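Side-chain contacts in superoxide dismutase (Methanothermobacter thermautotrophicus, PDB 1MA1), which destroys superoxide radicals, using one iron ion per subunit to convert them to hydrogen peroxide and molecular oxygen: residues 14-19 / 86-91; 100-105 / 199-204; 143-148 / 158-163. All coordinates share one frame; numbering follows the deposited sequence.

Contact 1. Residues 14-19 / 86-91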
loop_
_atom_site.group_PDB
_atom_site.type_symbol
_atom_site.label_atom_id
_atom_site.label_comp_id
_atom_site.label_asym_id
_atom_site.label_seq_id
_atom_site.Cartn_x
_atom_site.Cartn_y
_atom_site.Cartn_z
ATOM N N LEU A 14 -27.239 -10.153 -11.301
ATOM C CA LEU A 14 -27.099 -11.253 -10.355
ATOM C C LEU A 14 -27.650 -12.563 -10.915
ATOM O O LEU A 14 -28.613 -12.570 -11.678
ATOM C CB LEU A 14 -27.815 -10.914 -9.048
ATOM C CG LEU A 14 -27.011 -10.368 -7.874
ATOM C CD1 LEU A 14 -25.949 -9.399 -8.329
ATOM C CD2 LEU A 14 -27.955 -9.701 -6.923
ATOM N N PRO A 15 -27.047 -13.694 -10.524
ATOM C CA PRO A 15 -27.503 -15.045 -10.862
ATOM C C PRO A 15 -28.848 -15.422 -10.224
ATOM O O PRO A 15 -29.323 -16.551 -10.372
ATOM C CB PRO A 15 -26.366 -15.935 -10.336
ATOM C CG PRO A 15 -25.174 -15.000 -10.271
ATOM C CD PRO A 15 -25.808 -13.752 -9.733
ATOM N N TYR A 16 -29.446 -14.492 -9.495
ATOM C CA TYR A 16 -30.545 -14.809 -8.588
ATOM C C TYR A 16 -31.158 -13.528 -8.041
ATOM O O TYR A 16 -30.529 -12.472 -8.073
ATOM C CB TYR A 16 -30.058 -15.696 -7.417
ATOM C CG TYR A 16 -28.744 -15.260 -6.793
ATOM C CD1 TYR A 16 -28.599 -13.997 -6.218
ATOM C CD2 TYR A 16 -27.635 -16.092 -6.834
ATOM C CE1 TYR A 16 -27.364 -13.577 -5.710
ATOM C CE2 TYR A 16 -26.406 -15.690 -6.336
ATOM C CZ TYR A 16 -26.270 -14.437 -5.782
ATOM O OH TYR A 16 -25.033 -14.035 -5.336
ATOM N N PRO A 17 -32.405 -13.601 -7.546
ATOM C CA PRO A 17 -33.097 -12.417 -7.030
ATOM C C PRO A 17 -32.479 -11.869 -5.753
ATOM O O PRO A 17 -31.841 -12.608 -5.002
ATOM C CB PRO A 17 -34.529 -12.908 -6.821
ATOM C CG PRO A 17 -34.367 -14.343 -6.546
ATOM C CD PRO A 17 -33.291 -14.776 -7.527
ATOM N N TYR A 18 -32.688 -10.576 -5.510
ATOM C CA TYR A 18 -32.021 -9.865 -4.433
ATOM C C TYR A 18 -32.340 -10.423 -3.051
ATOM O O TYR A 18 -31.695 -10.068 -2.067
ATOM C CB TYR A 18 -32.378 -8.365 -4.483
ATOM C CG TYR A 18 -31.663 -7.596 -5.581
ATOM C CD1 TYR A 18 -30.271 -7.559 -5.647
ATOM C CD2 TYR A 18 -32.379 -6.946 -6.583
ATOM C CE1 TYR A 18 -29.605 -6.896 -6.695
ATOM C CE2 TYR A 18 -31.727 -6.282 -7.635
ATOM C CZ TYR A 18 -30.334 -6.265 -7.689
ATOM O OH TYR A 18 -29.682 -5.660 -8.747
ATOM N N ASP A 19 -33.331 -11.296 -2.959
ATOM C CA ASP A 19 -33.661 -11.864 -1.664
ATOM C C ASP A 19 -33.268 -13.331 -1.650
ATOM O O ASP A 19 -33.636 -14.071 -0.741
ATOM C CB ASP A 19 -35.154 -11.701 -1.373
ATOM C CG ASP A 19 -36.045 -12.583 -2.263
ATOM O OD1 ASP A 19 -35.588 -13.050 -3.344
ATOM O OD2 ASP A 19 -37.226 -12.797 -1.872
ATOM N N GLY A 86 -20.922 -14.762 -8.121
ATOM C CA GLY A 86 -20.978 -16.041 -8.791
ATOM C C GLY A 86 -20.736 -17.228 -7.873
ATOM O O GLY A 86 -21.235 -18.328 -8.158
ATOM N N ASN A 87 -19.972 -17.038 -6.792
ATOM C CA ASN A 87 -19.754 -18.137 -5.872
ATOM C C ASN A 87 -20.583 -18.002 -4.602
ATOM O O ASN A 87 -20.195 -18.474 -3.527
ATOM C CB ASN A 87 -18.240 -18.345 -5.575
ATOM C CG ASN A 87 -17.540 -17.134 -4.911
ATOM O OD1 ASN A 87 -16.420 -16.779 -5.309
ATOM N ND2 ASN A 87 -18.162 -16.537 -3.886
ATOM N N MET A 88 -21.753 -17.371 -4.749
ATOM C CA MET A 88 -22.845 -17.528 -3.783
ATOM C C MET A 88 -24.131 -18.002 -4.452
ATOM O O MET A 88 -24.293 -17.887 -5.664
ATOM C CB MET A 88 -23.123 -16.208 -3.049
ATOM C CG MET A 88 -21.947 -15.656 -2.255
ATOM S SD MET A 88 -22.371 -14.185 -1.256
ATOM C CE MET A 88 -22.350 -12.920 -2.483
ATOM N N GLY A 89 -25.043 -18.536 -3.650
ATOM C CA GLY A 89 -26.391 -18.778 -4.104
ATOM C C GLY A 89 -27.321 -19.087 -2.941
ATOM O O GLY A 89 -26.906 -19.060 -1.782
ATOM N N PRO A 90 -28.600 -19.386 -3.220
ATOM C CA PRO A 90 -29.602 -19.754 -2.215
ATOM C C PRO A 90 -29.082 -20.810 -1.232
ATOM O O PRO A 90 -28.456 -21.796 -1.630
ATOM C CB PRO A 90 -30.749 -20.296 -3.067
ATOM C CG PRO A 90 -30.642 -19.530 -4.305
ATOM C CD PRO A 90 -29.161 -19.531 -4.574
ATOM N N ALA A 91 -29.359 -20.610 0.052
ATOM C CA ALA A 91 -28.800 -21.472 1.092
ATOM C C ALA A 91 -29.216 -22.938 0.929
ATOM O O ALA A 91 -28.463 -23.857 1.257
ATOM C CB ALA A 91 -29.216 -20.967 2.456
#

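Contact 2. Residues 100-105 / 199-204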
loop_
_atom_site.group_PDB
_atom_site.type_symbol
_atom_site.label_atom_id
_atom_site.label_comp_id
_atom_site.label_asym_id
_atom_site.label_seq_id
_atom_site.Cartn_x
_atom_site.Cartn_y
_atom_site.Cartn_z
ATOM N N GLY A 100 -15.141 -33.668 -5.030
ATOM C CA GLY A 100 -14.314 -33.795 -6.208
ATOM C C GLY A 100 -12.905 -33.302 -5.947
ATOM O O GLY A 100 -12.444 -33.299 -4.800
ATOM N N LYS A 101 -12.211 -32.885 -7.005
ATOM C CA LYS A 101 -10.803 -32.536 -6.886
ATOM C C LYS A 101 -10.589 -31.426 -5.870
ATOM O O LYS A 101 -9.656 -31.486 -5.082
ATOM C CB LYS A 101 -10.220 -32.115 -8.232
ATOM C CG LYS A 101 -10.034 -33.266 -9.204
ATOM C CD LYS A 101 -9.330 -32.793 -10.467
ATOM C CE LYS A 101 -9.157 -33.913 -11.481
ATOM N NZ LYS A 101 -8.507 -33.423 -12.748
ATOM N N LEU A 102 -11.455 -30.419 -5.888
ATOM C CA LEU A 102 -11.329 -29.299 -4.978
ATOM C C LEU A 102 -11.294 -29.821 -3.551
ATOM O O LEU A 102 -10.445 -29.431 -2.753
ATOM C CB LEU A 102 -12.497 -28.335 -5.162
ATOM C CG LEU A 102 -12.410 -27.108 -4.262
ATOM C CD1 LEU A 102 -11.119 -26.378 -4.536
ATOM C CD2 LEU A 102 -13.603 -26.209 -4.505
ATOM N N ALA A 103 -12.219 -30.717 -3.236
ATOM C CA ALA A 103 -12.235 -31.377 -1.933
ATOM C C ALA A 103 -10.899 -32.038 -1.630
ATOM O O ALA A 103 -10.361 -31.892 -0.536
ATOM C CB ALA A 103 -13.351 -32.411 -1.891
ATOM N N GLU A 104 -10.366 -32.768 -2.608
ATOM C CA GLU A 104 -9.088 -33.452 -2.423
ATOM C C GLU A 104 -7.935 -32.482 -2.195
ATOM O O GLU A 104 -7.092 -32.723 -1.337
ATOM C CB GLU A 104 -8.775 -34.348 -3.616
ATOM C CG GLU A 104 -9.846 -35.368 -3.890
ATOM C CD GLU A 104 -9.564 -36.221 -5.116
ATOM O OE1 GLU A 104 -9.508 -35.696 -6.257
ATOM O OE2 GLU A 104 -9.399 -37.440 -4.926
ATOM N N TYR A 105 -7.895 -31.391 -2.954
ATOM C CA TYR A 105 -6.855 -30.389 -2.768
ATOM C C TYR A 105 -6.965 -29.659 -1.448
ATOM O O TYR A 105 -5.953 -29.371 -0.823
ATOM C CB TYR A 105 -6.854 -29.381 -3.903
ATOM C CG TYR A 105 -6.001 -29.805 -5.067
ATOM C CD1 TYR A 105 -6.494 -30.642 -6.055
ATOM C CD2 TYR A 105 -4.676 -29.384 -5.165
ATOM C CE1 TYR A 105 -5.685 -31.053 -7.124
ATOM C CE2 TYR A 105 -3.864 -29.789 -6.218
ATOM C CZ TYR A 105 -4.375 -30.620 -7.194
ATOM O OH TYR A 105 -3.580 -31.002 -8.245
ATOM N N LYS A 199 -16.158 -25.794 -10.503
ATOM C CA LYS A 199 -16.031 -25.610 -11.934
ATOM C C LYS A 199 -14.820 -24.745 -12.258
ATOM O O LYS A 199 -13.983 -25.127 -13.072
ATOM C CB LYS A 199 -17.287 -24.964 -12.492
ATOM C CG LYS A 199 -17.259 -24.777 -13.999
ATOM C CD LYS A 199 -18.536 -24.087 -14.491
ATOM C CE LYS A 199 -18.485 -23.774 -15.983
ATOM N NZ LYS A 199 -19.776 -23.176 -16.470
ATOM N N ARG A 200 -14.713 -23.589 -11.614
ATOM C CA ARG A 200 -13.548 -22.722 -11.783
ATOM C C ARG A 200 -12.235 -23.480 -11.606
ATOM O O ARG A 200 -11.275 -23.272 -12.345
ATOM C CB ARG A 200 -13.592 -21.570 -10.774
ATOM C CG ARG A 200 -14.819 -20.674 -10.893
ATOM C CD ARG A 200 -14.874 -19.660 -9.775
ATOM N NE ARG A 200 -15.992 -18.747 -9.945
ATOM C CZ ARG A 200 -16.312 -17.796 -9.077
ATOM N NH1 ARG A 200 -15.582 -17.644 -7.983
ATOM N NH2 ARG A 200 -17.356 -17.007 -9.292
ATOM N N PHE A 201 -12.192 -24.358 -10.618
ATOM C CA PHE A 201 -10.952 -25.015 -10.256
ATOM C C PHE A 201 -10.563 -25.991 -11.342
ATOM O O PHE A 201 -9.385 -26.242 -11.564
ATOM C CB PHE A 201 -11.119 -25.751 -8.915
ATOM C CG PHE A 201 -9.863 -26.434 -8.435
ATOM C CD1 PHE A 201 -8.637 -25.767 -8.444
ATOM C CD2 PHE A 201 -9.901 -27.742 -7.966
ATOM C CE1 PHE A 201 -7.457 -26.412 -7.982
ATOM C CE2 PHE A 201 -8.734 -28.385 -7.506
ATOM C CZ PHE A 201 -7.515 -27.716 -7.515
ATOM N N GLU A 202 -11.557 -26.549 -12.020
ATOM C CA GLU A 202 -11.294 -27.566 -13.027
ATOM C C GLU A 202 -10.698 -26.964 -14.292
ATOM O O GLU A 202 -9.952 -27.628 -15.010
ATOM C CB GLU A 202 -12.578 -28.312 -13.379
ATOM C CG GLU A 202 -13.348 -28.808 -12.169
ATOM C CD GLU A 202 -13.816 -30.254 -12.295
ATOM O OE1 GLU A 202 -14.783 -30.622 -11.583
ATOM O OE2 GLU A 202 -13.211 -31.018 -13.084
ATOM N N ASP A 203 -11.027 -25.706 -14.570
ATOM C CA ASP A 203 -10.540 -25.068 -15.785
ATOM C C ASP A 203 -9.128 -24.539 -15.650
ATOM O O ASP A 203 -8.635 -23.875 -16.552
ATOM C CB ASP A 203 -11.444 -23.909 -16.214
ATOM C CG ASP A 203 -12.891 -24.312 -16.323
ATOM O OD1 ASP A 203 -13.166 -25.467 -16.749
ATOM O OD2 ASP A 203 -13.745 -23.454 -15.985
ATOM N N ILE A 204 -8.472 -24.826 -14.536
ATOM C CA ILE A 204 -7.037 -24.616 -14.461
ATOM C C ILE A 204 -6.317 -25.847 -13.939
ATOM O O ILE A 204 -5.176 -25.764 -13.495
ATOM C CB ILE A 204 -6.714 -23.418 -13.567
ATOM C CG1 ILE A 204 -7.202 -23.668 -12.144
ATOM C CG2 ILE A 204 -7.372 -22.183 -14.130
ATOM C CD1 ILE A 204 -6.942 -22.503 -11.213
#

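Contact 3. Residues 143-148 / 158-163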
loop_
_atom_site.group_PDB
_atom_site.type_symbol
_atom_site.label_atom_id
_atom_site.label_comp_id
_atom_site.label_asym_id
_atom_site.label_seq_id
_atom_site.Cartn_x
_atom_site.Cartn_y
_atom_site.Cartn_z
ATOM N N ARG A 143 -0.413 -26.224 -5.429
ATOM C CA ARG A 143 -0.945 -25.951 -4.101
ATOM C C ARG A 143 -2.037 -24.877 -4.180
ATOM O O ARG A 143 -1.906 -23.906 -4.937
ATOM C CB ARG A 143 0.187 -25.498 -3.164
ATOM C CG ARG A 143 1.355 -26.476 -3.144
ATOM C CD ARG A 143 2.602 -25.950 -2.445
ATOM N NE ARG A 143 2.434 -26.026 -1.009
ATOM C CZ ARG A 143 3.324 -26.525 -0.162
ATOM N NH1 ARG A 143 4.482 -27.008 -0.589
ATOM N NH2 ARG A 143 3.041 -26.545 1.127
ATOM N N LEU A 144 -3.114 -25.057 -3.417
ATOM C CA LEU A 144 -4.057 -23.976 -3.167
ATOM C C LEU A 144 -3.421 -22.929 -2.272
ATOM O O LEU A 144 -2.817 -23.261 -1.256
ATOM C CB LEU A 144 -5.336 -24.504 -2.505
ATOM C CG LEU A 144 -6.215 -25.447 -3.348
ATOM C CD1 LEU A 144 -7.272 -26.086 -2.455
ATOM C CD2 LEU A 144 -6.852 -24.681 -4.542
ATOM N N PHE A 145 -3.548 -21.664 -2.661
ATOM C CA PHE A 145 -3.118 -20.523 -1.847
ATOM C C PHE A 145 -4.337 -19.696 -1.453
ATOM O O PHE A 145 -5.287 -19.563 -2.219
ATOM C CB PHE A 145 -2.165 -19.608 -2.631
ATOM C CG PHE A 145 -0.787 -20.174 -2.846
ATOM C CD1 PHE A 145 0.087 -19.566 -3.740
ATOM C CD2 PHE A 145 -0.354 -21.295 -2.146
ATOM C CE1 PHE A 145 1.374 -20.064 -3.939
ATOM C CE2 PHE A 145 0.945 -21.810 -2.334
ATOM C CZ PHE A 145 1.806 -21.192 -3.231
ATOM N N ILE A 146 -4.294 -19.117 -0.264
ATOM C CA ILE A 146 -5.198 -18.022 0.058
ATOM C C ILE A 146 -4.452 -16.687 -0.070
ATOM O O ILE A 146 -3.302 -16.564 0.356
ATOM C CB ILE A 146 -5.759 -18.191 1.495
ATOM C CG1 ILE A 146 -6.445 -19.559 1.617
ATOM C CG2 ILE A 146 -6.725 -17.046 1.836
ATOM C CD1 ILE A 146 -7.065 -19.826 2.989
ATOM N N MET A 147 -5.083 -15.685 -0.666
ATOM C CA MET A 147 -4.546 -14.332 -0.520
ATOM C C MET A 147 -5.501 -13.364 0.157
ATOM O O MET A 147 -6.723 -13.479 0.025
ATOM C CB MET A 147 -4.055 -13.758 -1.880
ATOM C CG MET A 147 -4.744 -14.277 -3.130
ATOM S SD MET A 147 -4.118 -13.605 -4.731
ATOM C CE MET A 147 -2.797 -14.564 -4.903
ATOM N N GLN A 148 -4.941 -12.424 0.910
ATOM C CA GLN A 148 -5.760 -11.412 1.564
ATOM C C GLN A 148 -5.580 -10.107 0.830
ATOM O O GLN A 148 -4.551 -9.475 0.960
ATOM C CB GLN A 148 -5.343 -11.239 3.017
ATOM C CG GLN A 148 -6.244 -10.325 3.788
ATOM C CD GLN A 148 -5.664 -9.947 5.116
ATOM O OE1 GLN A 148 -4.731 -9.135 5.194
ATOM N NE2 GLN A 148 -6.199 -10.543 6.183
ATOM N N PRO A 158 0.216 -11.321 -8.966
ATOM C CA PRO A 158 -0.149 -11.220 -10.373
ATOM C C PRO A 158 -0.212 -12.582 -11.042
ATOM O O PRO A 158 0.578 -13.474 -10.720
ATOM C CB PRO A 158 0.930 -10.305 -10.958
ATOM C CG PRO A 158 2.045 -10.376 -9.963
ATOM C CD PRO A 158 1.353 -10.446 -8.653
ATOM N N HIS A 159 -1.183 -12.738 -11.945
ATOM C CA HIS A 159 -1.287 -13.894 -12.844
ATOM C C HIS A 159 -2.075 -15.070 -12.238
ATOM O O HIS A 159 -2.524 -15.947 -12.969
ATOM C CB HIS A 159 0.129 -14.356 -13.280
ATOM C CG HIS A 159 0.141 -15.240 -14.488
ATOM N ND1 HIS A 159 0.398 -16.593 -14.420
ATOM C CD2 HIS A 159 -0.080 -14.964 -15.798
ATOM C CE1 HIS A 159 0.336 -17.113 -15.637
ATOM N NE2 HIS A 159 0.048 -16.148 -16.489
ATOM N N PHE A 160 -2.234 -15.093 -10.914
ATOM C CA PHE A 160 -3.009 -16.153 -10.274
ATOM C C PHE A 160 -4.507 -15.961 -10.429
ATOM O O PHE A 160 -4.996 -14.839 -10.379
ATOM C CB PHE A 160 -2.657 -16.243 -8.787
ATOM C CG PHE A 160 -1.399 -17.019 -8.506
ATOM C CD1 PHE A 160 -0.245 -16.780 -9.224
ATOM C CD2 PHE A 160 -1.375 -17.986 -7.515
ATOM C CE1 PHE A 160 0.908 -17.502 -8.955
ATOM C CE2 PHE A 160 -0.228 -18.696 -7.248
ATOM C CZ PHE A 160 0.911 -18.454 -7.970
ATOM N N ARG A 161 -5.232 -17.061 -10.607
ATOM C CA ARG A 161 -6.632 -17.003 -11.025
ATOM C C ARG A 161 -7.582 -17.222 -9.863
ATOM O O ARG A 161 -7.217 -17.844 -8.865
ATOM C CB ARG A 161 -6.910 -18.047 -12.100
ATOM C CG ARG A 161 -5.877 -18.045 -13.213
ATOM C CD ARG A 161 -6.526 -18.035 -14.579
ATOM N NE ARG A 161 -6.731 -16.664 -15.027
ATOM C CZ ARG A 161 -7.572 -16.300 -15.991
ATOM N NH1 ARG A 161 -8.306 -17.213 -16.616
ATOM N NH2 ARG A 161 -7.686 -15.015 -16.322
ATOM N N ILE A 162 -8.803 -16.705 -9.983
ATOM C CA ILE A 162 -9.720 -16.697 -8.843
ATOM C C ILE A 162 -10.561 -17.973 -8.770
ATOM O O ILE A 162 -11.170 -18.389 -9.755
ATOM C CB ILE A 162 -10.674 -15.476 -8.890
ATOM C CG1 ILE A 162 -9.881 -14.174 -8.882
ATOM C CG2 ILE A 162 -11.602 -15.498 -7.685
ATOM C CD1 ILE A 162 -10.756 -12.951 -9.036
ATOM N N LEU A 163 -10.599 -18.582 -7.595
ATOM C CA LEU A 163 -11.480 -19.720 -7.356
ATOM C C LEU A 163 -12.674 -19.356 -6.477
ATOM O O LEU A 163 -13.825 -19.654 -6.813
ATOM C CB LEU A 163 -10.696 -20.857 -6.701
ATOM C CG LEU A 163 -9.589 -21.445 -7.561
ATOM C CD1 LEU A 163 -8.872 -22.550 -6.820
ATOM C CD2 LEU A 163 -10.207 -21.948 -8.859
#

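Contact 1. Residues 14-19 / 86-91
Tyr16 turns the CD2-CE2 edge of its ring toward Met88 O, with Gly89 close by, joining the loop before helix 27-57 to the turn after helix 64-86, both within the alpha-hairpin domain of an iron/manganese superoxide dismutase. The polar contact across the segments is with this carbonyl: Met88 O sits at the ring edge, near its plane, 3.1 Å from Tyr16 CE2. The phenol hydroxyl makes its hydrogen bond further back, with Trp85 O at the end of helix 64-86. Among the remaining contacts, the side chains of Tyr16 and Met88 cross obliquely, with Tyr16 OH 3.7 Å from Met88 CB. Gly89 CA is 3.8 Å from Tyr16 CE2, and Pro90 CD approaches Tyr16 CD2 obliquely at 4.4 Å. With an alanine here in place of Tyr16, Trp85 O would probably lose this donor and a gap is likely to open beside Met88 and Pro90. Met88, a flexible apolar chain suited to a buried place, has its side chain about 7 Å from those of the iron ligands His33 and Asp167. Tyr16 CG stands between the backbone N and the carbonyl carbon (chi1 44°), turning the ring back over its predecessor, with Pro15 CD 3.9 Å above the ring centre.

Contact 2. Residues 100-105 / 199-204
Phe201 points its ring edge at Tyr105 and takes Leu102 over one face, and the close packing of helix 100-110 against helix 194-202 gathers round this one buried phenylalanine. The two rings form a T-shaped (edge-to-face) pair, with centroids 5.0 Å apart and planes at 80°. Phenylalanine supplies the edge: its CZ stands over one face of the tyrosine, offset toward the rim, 3.4 Å from Tyr105 CD1. Leu102 meets the same ring from another direction. Its CD1 lies over the face in a CH-pi contact, 4.3 Å from the Phe201 centroid and 26° off the normal, while its CB is 3.9 Å from Phe201 CD2. With CG anti to the backbone N (chi1 -178°), Phe201 sends its ring across to the neighbouring helix, where a flat apolar group can use both edge and face. Tyrosine suits the partly exposed position beside it, because its face receives the phenylalanine while its OH bonds to Asp142 OD1.

The solvent side is much looser. Lys101 adds only its backbone and CB to the packing, with CB 4.1 Å from Phe201 CE2, and its chain runs on extended. Its NZ remains 5.3 Å from Glu202 OE2, too far for a salt bridge, though the opposite charges would probably still attract weakly. On the inner side Phe201 and Tyr105 both rest on Leu144 of strand 143-150. Helices packed together beside an antiparallel sheet in this way belong to the C-terminal alpha/beta domain of iron/manganese superoxide dismutases.

Contact 3. Residues 143-148 / 158-163
Phe145 and Phe160, two buried rings, approach each other obliquely, CD1 of Phe145 lying 3.6 Å from CE2 of Phe160. Beside them Met147 brings its terminal methyl to the base of the same partner, with Met147 CE 4.2 Å from Phe160 CB; a flexible thioether fits well against such an uneven apolar surface. Leu144 and Leu163 make a separate contact, their side chains crossing at about a right angle and touching through methyls, Leu144 CD2 to Leu163 CD1, at 3.7 Å. Alternation along the strand explains the division: Phe145 and Met147 leave it on one side, Leu144 on the other.

In the next shell, the central strand 131-138 fixes both partners. Phe145 and Met147 bond through their backbones to Thr136 and Val134, and Leu163 to Leu135, while Phe160 packs on Thr136 and Cys138. The nearest CA atoms, Leu144 to Leu163 and Phe145 to Phe160, are 9.5 Å apart, so side chains span the gap. A chi1 of -73° puts Phe145 CG beside the backbone N and carries the ring toward Phe160.

Further out comes the second subunit, whose Tyr9 packs on Phe145 and whose Asp53 forms a salt bridge with Arg143. Side chains from both faces of edge strand 143-150 thus pack on the segment leading into strand 164-167, in the three-stranded antiparallel sheet of the C-terminal superoxide dismutase domain, close to a subunit interface.

Contacts 2 and 3 belong to one continuous core: the leucine pair of contact 3 lies next to the aromatic pair of contact 2, and contact 3 is nested within the chain loop that contact 2 closes. Contact 3 is wholly buried and purely apolar, whereas contact 2 grades from a buried aromatic pair to exposed charged ends. Contact 1 is partly buried and ties loops of the alpha-hairpin domain, with backbone atoms doing much of the touching; it alone lies near the iron. Arg200 connects all three, since its NH1 bonds to Asn87 OD1 of 86-91 and to Leu163 O of 158-163. Contact 3 alone adjoins another subunit.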